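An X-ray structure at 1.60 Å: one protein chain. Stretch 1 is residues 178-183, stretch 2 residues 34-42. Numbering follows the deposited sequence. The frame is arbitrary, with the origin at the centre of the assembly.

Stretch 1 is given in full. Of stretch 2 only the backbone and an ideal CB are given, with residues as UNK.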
# COMPACT_ATOMS: atom_id res chain seq x y z
N ARG A 178 6.51 -1.06 -11.20
CA ARG A 178 7.55 -1.62 -12.07
C ARG A 178 8.65 -2.31 -11.30
O ARG A 178 9.70 -2.72 -11.82
CB ARG A 178 8.14 -0.51 -12.94
CG ARG A 178 7.72 0.90 -12.53
CD ARG A 178 8.21 1.89 -13.60
NE ARG A 178 8.67 1.14 -14.76
CZ ARG A 178 8.48 1.43 -16.03
NH1 ARG A 178 7.79 2.52 -16.37
NH2 ARG A 178 8.97 0.64 -16.98
N ASP A 179 8.50 -2.47 -9.98
CA ASP A 179 9.63 -3.09 -9.26
C ASP A 179 9.42 -4.60 -9.19
O ASP A 179 10.27 -5.35 -8.72
CB ASP A 179 9.77 -2.44 -7.90
CG ASP A 179 8.60 -2.61 -6.95
OD1 ASP A 179 7.44 -2.65 -7.39
OD2 ASP A 179 8.84 -2.70 -5.72
N LEU A 180 8.27 -5.05 -9.68
CA LEU A 180 7.95 -6.48 -9.60
C LEU A 180 8.79 -7.31 -10.55
O LEU A 180 9.28 -6.80 -11.56
CB LEU A 180 6.46 -6.65 -9.91
CG LEU A 180 5.53 -6.28 -8.74
CD1 LEU A 180 4.09 -6.23 -9.19
CD2 LEU A 180 5.76 -7.27 -7.61
N LYS A 181 8.96 -8.60 -10.27
CA LYS A 181 9.88 -9.40 -11.07
C LYS A 181 9.14 -10.14 -12.18
O LYS A 181 9.72 -10.58 -13.17
CB LYS A 181 10.66 -10.36 -10.17
CG LYS A 181 11.47 -9.66 -9.08
CD LYS A 181 11.32 -10.31 -7.73
CE LYS A 181 12.57 -10.95 -7.17
NZ LYS A 181 12.32 -11.45 -5.78
N PHE A 182 7.83 -10.25 -11.98
CA PHE A 182 6.89 -10.68 -13.00
C PHE A 182 5.74 -9.68 -13.07
O PHE A 182 5.31 -9.15 -12.06
CB PHE A 182 6.32 -12.07 -12.75
CG PHE A 182 7.33 -13.19 -12.99
CD1 PHE A 182 7.31 -13.91 -14.17
CD2 PHE A 182 8.29 -13.49 -12.04
CE1 PHE A 182 8.22 -14.93 -14.38
CE2 PHE A 182 9.20 -14.52 -12.24
CZ PHE A 182 9.17 -15.24 -13.43
N VAL A 183 5.24 -9.47 -14.28
CA VAL A 183 4.03 -8.73 -14.55
C VAL A 183 3.23 -9.41 -15.67
O VAL A 183 3.81 -9.81 -16.68
CB VAL A 183 4.27 -7.28 -14.99
CG1 VAL A 183 3.00 -6.71 -15.63
CG2 VAL A 183 4.68 -6.44 -13.80
N UNK A 34 2.03 -13.20 1.51
CA UNK A 34 3.00 -12.16 1.16
C UNK A 34 3.11 -12.03 -0.36
O UNK A 34 3.09 -13.00 -1.11
CB UNK A 34 4.37 -12.47 1.77
N UNK A 35 3.21 -10.77 -0.77
CA UNK A 35 3.48 -10.42 -2.15
C UNK A 35 4.65 -11.27 -2.65
O UNK A 35 5.58 -11.51 -1.88
CB UNK A 35 3.78 -8.93 -2.29
N UNK A 36 4.54 -11.71 -3.89
CA UNK A 36 5.46 -12.62 -4.53
C UNK A 36 6.82 -11.99 -4.75
O UNK A 36 7.79 -12.68 -5.08
CB UNK A 36 4.88 -13.10 -5.86
N UNK A 37 6.95 -10.68 -4.58
CA UNK A 37 8.27 -10.10 -4.83
C UNK A 37 9.27 -10.44 -3.74
O UNK A 37 10.43 -10.00 -3.78
CB UNK A 37 8.16 -8.58 -4.96
N UNK A 38 8.87 -11.20 -2.72
CA UNK A 38 9.77 -11.48 -1.60
C UNK A 38 10.29 -12.91 -1.65
O UNK A 38 11.01 -13.34 -0.76
CB UNK A 38 9.06 -11.23 -0.27
N UNK A 39 9.86 -13.62 -2.69
CA UNK A 39 10.07 -15.05 -2.75
C UNK A 39 11.35 -15.44 -3.48
O UNK A 39 11.89 -14.71 -4.31
CB UNK A 39 8.87 -15.71 -3.43
N UNK A 40 11.81 -16.64 -3.11
CA UNK A 40 12.89 -17.25 -3.88
C UNK A 40 12.32 -17.82 -5.18
O UNK A 40 11.28 -18.46 -5.10
CB UNK A 40 13.59 -18.34 -3.07
N UNK A 41 13.04 -17.53 -6.25
CA UNK A 41 12.85 -17.91 -7.63
C UNK A 41 13.98 -18.79 -8.14
O UNK A 41 15.14 -18.36 -8.14
CB UNK A 41 12.72 -16.66 -8.50
N UNK A 42 13.72 -20.01 -8.59
CA UNK A 42 14.84 -20.84 -9.02
C UNK A 42 14.43 -21.88 -10.04
O UNK A 42 13.30 -22.38 -10.06
CB UNK A 42 15.48 -21.53 -7.81

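Position 34 lies beyond the reach of stretch 1: nothing there comes within 5.5 Å of its ideal CB, and phi/psi of -96/140 is extended. Many residues would fit, beta-branched ones included. It is Ile34, with chi1 t, and it makes no contact across the stretches.

At position 35 the CA-to-CB bond points toward stretch 1, yet the ideal CB has no neighbour within 5.5 Å, so a side chain of moderate length has room. The backbone then enters a 3-10 segment at 36-38, and a small polar residue that can accept from a free NH at its start is plausible; an apolar one could instead approach Leu180. The residue is Asp35, chi1 t. Its OD2 accepts from the backbone N of position 37 at 2.6 Å with an angle of 160°, while the same OD2 lies 3.8 Å from Leu180 CD2, a packing contact.

Position 36 points sideways, with nothing near its ideal CB, and tolerates many residues. Ala36 adds little to the contact; its backbone O accepts from N of position 39 at 3.3 Å.

Position 37 has the strongest evidence. Its CA is 6.0 Å from Leu180 CA, and its ideal CB is 3.8 Å from Leu180 CD2, 4.5 Å from Lys181 CD and 5.4 Å from Asp179 O. The CA-to-CB bond runs sideways, so a side chain must turn to reach the loop. That loop offers an acceptor, Asp179 O, and a donor, Lys181 N, along with the apolar surface of Leu180. Asn or Gln could address both polar groups; Ser or Thr might serve one, and a medium apolar residue could use Leu180 alone. The deposited Asn37 has chi1 of -136°, between wells, and its end comes nearer to stretch 1. ND2 donates to Asp179 O at 3.2 Å and 149°. Lys181 N donates to Asn37 OD1 at 3.1 Å, but the bond is weak at 123°, and the place of OD1 is less sure because of a close neighbour in the model. The backbone takes part too: Lys181 NZ donates to Asn37 O at 3.1 Å.

Position 38 points away and is little constrained by stretch 1. Trp38 scarcely touches it, although the end of the side chain comes nearer.

Position 39 points sideways, with no neighbour around its ideal CB; a long side chain could depart freely. Arg39 leads away, and its NH2 makes a weak hydrogen bond to Ile34 O at 3.4 Å. Its backbone O is 3.6 Å from Lys181 NZ.

Position 40 points away, permitting bulk. Trp40 makes no contact with stretch 1.

Position 41 points toward stretch 1 from an extended backbone (-116/120). The gap around its ideal CB, bordered by the Lys181 aliphatic chain and the Phe182 ring, suits Leu, Ile or Met. Leu41 fills it: CD2 meets Phe182 CE2 at 3.5 Å, at the ring edge, and CD1 lies 3.9 Å from Lys181 CE.

Position 42 is out of reach and unconstrained here. His42 makes no contact.

Stretch 2 (34-42) IDANWRWLH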
# COMPACT_ATOMS: atom_id res chain seq x y z
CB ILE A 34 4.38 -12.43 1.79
CG1 ILE A 34 5.20 -11.16 2.06
CG2 ILE A 34 5.19 -13.41 0.95
CD1 ILE A 34 6.24 -11.34 3.16
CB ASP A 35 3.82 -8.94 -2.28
CG ASP A 35 4.08 -8.48 -3.71
OD1 ASP A 35 3.34 -7.59 -4.20
OD2 ASP A 35 5.03 -8.99 -4.33
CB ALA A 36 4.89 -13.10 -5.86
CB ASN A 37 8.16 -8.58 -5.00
CG ASN A 37 8.99 -8.08 -6.17
OD1 ASN A 37 9.06 -8.74 -7.21
ND2 ASN A 37 9.62 -6.92 -6.02
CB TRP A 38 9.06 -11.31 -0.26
CG TRP A 38 9.16 -9.99 0.41
CD1 TRP A 38 9.90 -9.67 1.52
CD2 TRP A 38 8.49 -8.78 0.03
NE1 TRP A 38 9.74 -8.34 1.84
CE2 TRP A 38 8.87 -7.77 0.94
CE3 TRP A 38 7.61 -8.47 -1.01
CZ2 TRP A 38 8.40 -6.46 0.85
CZ3 TRP A 38 7.15 -7.18 -1.10
CH2 TRP A 38 7.54 -6.20 -0.18
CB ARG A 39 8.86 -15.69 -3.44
CG ARG A 39 7.54 -15.01 -3.09
CD ARG A 39 6.42 -16.02 -2.87
NE ARG A 39 5.52 -15.59 -1.80
CZ ARG A 39 4.92 -16.44 -0.98
NH1 ARG A 39 5.16 -17.74 -1.13
NH2 ARG A 39 4.10 -16.02 -0.02
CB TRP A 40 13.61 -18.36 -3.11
CG TRP A 40 14.91 -17.87 -2.54
CD1 TRP A 40 15.22 -16.59 -2.18
CD2 TRP A 40 16.08 -18.65 -2.26
NE1 TRP A 40 16.50 -16.52 -1.70
CE2 TRP A 40 17.05 -17.77 -1.74
CE3 TRP A 40 16.40 -20.00 -2.40
CZ2 TRP A 40 18.32 -18.21 -1.36
CZ3 TRP A 40 17.65 -20.43 -2.02
CH2 TRP A 40 18.60 -19.54 -1.51
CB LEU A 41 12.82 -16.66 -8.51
CG LEU A 41 11.51 -15.90 -8.62
CD1 LEU A 41 11.76 -14.42 -8.83
CD2 LEU A 41 10.67 -16.46 -9.76
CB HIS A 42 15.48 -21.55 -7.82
CG HIS A 42 14.52 -22.37 -7.02
ND1 HIS A 42 14.55 -23.74 -6.97
CD2 HIS A 42 13.47 -22.00 -6.24
CE1 HIS A 42 13.58 -24.18 -6.19
NE2 HIS A 42 12.91 -23.14 -5.73
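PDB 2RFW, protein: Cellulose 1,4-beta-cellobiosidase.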